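Local coordinates for sensor-type histidine kinase PrrB (Mycobacterium tuberculosis, PDB 1YSR), which probably acts as the ATP-dependent sensor histidine kinase of the PrrB/PrrA two-component system, this chain being its C-terminal ATP-binding domain, at residues P26-S31 with T65-S70. Numbering follows the deposited sequence.
Sequences PDLDVS and TLVQLS
Strand 29-31 runs parallel to strand 66-70 and forms one edge of the five-stranded mixed sheet in this histidine kinase/HSP90-like ATPase fold. Four backbone hydrogen bonds zip the pair together. The first segment reaches across on D29 and S31, each giving its N-H and taking one at its O, while V30 lies opposite V67. At the start, D29 N donates to T65 O at 2.9 Å, nearly straight but from above the carbonyl plane. D29 O then receives V67 N almost along its C=O axis, also at 2.9 Å. The longest and most bent of the four is S31 N to V67 O, at 3.3 Å and 146° at the hydrogen; L69 N to S31 O, in the carbonyl plane, tightens the pairing again at 2.8 Å.

The tight side faces helix 10-24. V30 and V67 lie side by side there, CG2 of V30 meeting CG1 of V67 at 3.9 Å, both branches anti to their own backbone N. V67 CG2 turns the other way, toward L28 CD1, while A18 and A22 of the helix pack on V30.

The other side, with D29, L66, S31 and Q68, is looser and wetter. D29 extends with CG anti to its N (chi1 177°), laying the carboxylate beside L66 so that L66 CD1 sits 3.5 Å from D29 CG. One water bridges D29 OD1, at 2.8 Å, V67 O and S31 OG. V67 O is thus gripped by both the long strand bond and the water. The chemistry implies an edge with two unlike faces: aliphatic branches pack toward helix 10-24, whereas the other face is mixed, a carboxylate, a hydroxyl and bound water lying beside the leucine.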
ATOM      1  N   PRO A  26     -16.756   4.808  15.347  1.00 47.43           N
ATOM      2  CA  PRO A  26     -16.971   4.047  16.593  1.00 49.61           C
ATOM      3  C   PRO A  26     -18.157   3.100  16.413  1.00 49.93           C
ATOM      4  O   PRO A  26     -19.102   3.424  15.701  1.00 51.70           O
ATOM      5  CB  PRO A  26     -17.290   5.135  17.631  1.00 49.95           C
ATOM      6  CG  PRO A  26     -17.849   6.316  16.805  1.00 51.31           C
ATOM      7  CD  PRO A  26     -17.022   6.256  15.502  1.00 47.86           C
ATOM      8  N   ASP A  27     -18.111   1.917  16.997  1.00 50.10           N
ATOM      9  CA  ASP A  27     -19.290   1.053  16.858  1.00 49.84           C
ATOM     10  C   ASP A  27     -19.478   0.420  15.463  1.00 47.63           C
ATOM     11  O   ASP A  27     -20.319  -0.477  15.324  1.00 48.07           O
ATOM     12  CB  ASP A  27     -20.584   1.828  17.150  1.00 51.65           C
ATOM     13  CG  ASP A  27     -20.641   2.398  18.557  1.00 57.70           C
ATOM     14  OD1 ASP A  27     -20.520   1.596  19.514  1.00 58.77           O
ATOM     15  OD2 ASP A  27     -20.837   3.644  18.675  1.00 63.69           O
ATOM     16  N   LEU A  28     -18.782   0.912  14.422  1.00 42.33           N
ATOM     17  CA  LEU A  28     -18.810   0.189  13.143  1.00 38.40           C
ATOM     18  C   LEU A  28     -18.105  -1.146  13.315  1.00 35.57           C
ATOM     19  O   LEU A  28     -17.030  -1.183  13.883  1.00 35.89           O
ATOM     20  CB  LEU A  28     -18.170   1.038  12.027  1.00 39.11           C
ATOM     21  CG  LEU A  28     -17.898   0.280  10.724  1.00 38.36           C
ATOM     22  CD1 LEU A  28     -19.217  -0.175  10.057  1.00 39.01           C
ATOM     23  CD2 LEU A  28     -17.040   1.158   9.772  1.00 36.60           C
ATOM     24  N   ASP A  29     -18.705  -2.251  12.870  1.00 33.39           N
ATOM     25  CA  ASP A  29     -18.068  -3.578  12.863  1.00 32.90           C
ATOM     26  C   ASP A  29     -17.530  -3.721  11.435  1.00 32.60           C
ATOM     27  O   ASP A  29     -18.312  -3.904  10.492  1.00 31.55           O
ATOM     28  CB  ASP A  29     -19.097  -4.713  13.104  1.00 32.99           C
ATOM     29  CG  ASP A  29     -18.491  -6.141  13.046  1.00 36.61           C
ATOM     30  OD1 ASP A  29     -17.361  -6.388  12.511  1.00 36.09           O
ATOM     31  OD2 ASP A  29     -19.184  -7.102  13.549  1.00 39.10           O
ATOM     32  N   VAL A  30     -16.222  -3.581  11.279  1.00 31.77           N
ATOM     33  CA  VAL A  30     -15.638  -3.608   9.929  1.00 31.75           C
ATOM     34  C   VAL A  30     -14.426  -4.538   9.969  1.00 34.25           C
ATOM     35  O   VAL A  30     -13.587  -4.454  10.906  1.00 33.20           O
ATOM     36  CB  VAL A  30     -15.280  -2.200   9.416  1.00 31.29           C
ATOM     37  CG1 VAL A  30     -14.378  -1.459  10.427  1.00 32.80           C
ATOM     38  CG2 VAL A  30     -14.603  -2.322   7.964  1.00 32.50           C
ATOM     39  N   SER A  31     -14.327  -5.426   8.978  1.00 33.76           N
ATOM     40  CA  SER A  31     -13.286  -6.396   8.980  1.00 34.75           C
ATOM     41  C   SER A  31     -13.035  -6.964   7.593  1.00 33.00           C
ATOM     42  O   SER A  31     -13.883  -6.887   6.692  1.00 31.64           O
ATOM     43  CB  SER A  31     -13.702  -7.564   9.889  1.00 35.91           C
ATOM     44  OG  SER A  31     -14.686  -8.324   9.188  1.00 36.34           O
ATOM     45  N   THR A  65     -23.741  -0.261   9.850  1.00 32.04           N
ATOM     46  CA  THR A  65     -23.080  -0.579  11.130  1.00 32.52           C
ATOM     47  C   THR A  65     -22.215  -1.810  10.979  1.00 31.35           C
ATOM     48  O   THR A  65     -21.475  -2.176  11.906  1.00 33.08           O
ATOM     49  CB  THR A  65     -24.143  -0.925  12.253  1.00 33.37           C
ATOM     50  OG1 THR A  65     -24.923  -2.029  11.792  1.00 33.71           O
ATOM     51  CG2 THR A  65     -25.066   0.218  12.469  1.00 35.47           C
ATOM     52  N   LEU A  66     -22.324  -2.498   9.828  1.00 30.32           N
ATOM     53  CA  LEU A  66     -21.510  -3.680   9.526  1.00 28.94           C
ATOM     54  C   LEU A  66     -21.011  -3.543   8.065  1.00 27.39           C
ATOM     55  O   LEU A  66     -21.793  -3.240   7.129  1.00 27.25           O
ATOM     56  CB  LEU A  66     -22.307  -5.017   9.697  1.00 27.61           C
ATOM     57  CG  LEU A  66     -21.679  -6.332   9.262  1.00 28.08           C
ATOM     58  CD1 LEU A  66     -20.653  -6.732  10.322  1.00 31.57           C
ATOM     59  CD2 LEU A  66     -22.815  -7.432   9.240  1.00 33.87           C
ATOM     60  N   VAL A  67     -19.706  -3.708   7.922  1.00 27.68           N
ATOM     61  CA  VAL A  67     -18.999  -3.717   6.636  1.00 27.31           C
ATOM     62  C   VAL A  67     -18.005  -4.878   6.602  1.00 27.59           C
ATOM     63  O   VAL A  67     -17.285  -5.123   7.594  1.00 28.67           O
ATOM     64  CB  VAL A  67     -18.209  -2.383   6.428  1.00 27.93           C
ATOM     65  CG1 VAL A  67     -17.281  -2.490   5.193  1.00 28.27           C
ATOM     66  CG2 VAL A  67     -19.182  -1.198   6.327  1.00 29.97           C
ATOM     67  N   GLN A  68     -17.945  -5.590   5.487  1.00 28.12           N
ATOM     68  CA  GLN A  68     -16.980  -6.654   5.299  1.00 28.84           C
ATOM     69  C   GLN A  68     -16.278  -6.391   4.016  1.00 29.13           C
ATOM     70  O   GLN A  68     -16.953  -6.175   2.961  1.00 28.02           O
ATOM     71  CB  GLN A  68     -17.701  -8.011   5.151  1.00 31.91           C
ATOM     72  CG  GLN A  68     -18.334  -8.442   6.489  1.00 26.22           C
ATOM     73  CD  GLN A  68     -19.133  -9.747   6.361  1.00 31.59           C
ATOM     74  OE1 GLN A  68     -19.414 -10.237   5.248  1.00 38.40           O
ATOM     75  NE2 GLN A  68     -19.471 -10.314   7.495  1.00 36.97           N
ATOM     76  N   LEU A  69     -14.950  -6.434   4.092  1.00 26.22           N
ATOM     77  CA  LEU A  69     -14.082  -6.319   2.915  1.00 25.15           C
ATOM     78  C   LEU A  69     -13.666  -7.737   2.514  1.00 27.14           C
ATOM     79  O   LEU A  69     -13.414  -8.608   3.367  1.00 27.80           O
ATOM     80  CB  LEU A  69     -12.829  -5.536   3.292  1.00 25.34           C
ATOM     81  CG  LEU A  69     -13.121  -4.193   3.965  1.00 26.16           C
ATOM     82  CD1 LEU A  69     -11.811  -3.390   4.385  1.00 26.96           C
ATOM     83  CD2 LEU A  69     -14.136  -3.305   3.130  1.00 26.29           C
ATOM     84  N   SER A  70     -13.521  -7.961   1.220  1.00 29.20           N
ATOM     85  CA  SER A  70     -13.001  -9.249   0.750  1.00 31.71           C
ATOM     86  C   SER A  70     -12.225  -9.120  -0.539  1.00 33.15           C
ATOM     87  O   SER A  70     -12.439  -8.183  -1.283  1.00 32.11           O
ATOM     88  CB  SER A  70     -14.106 -10.258   0.539  1.00 32.35           C
ATOM     89  OG  SER A  70     -15.123  -9.796  -0.335  1.00 34.43           O
TER
HETATM   90  O   HOH W   1     -17.149  -6.936   9.808  1.00 33.06           O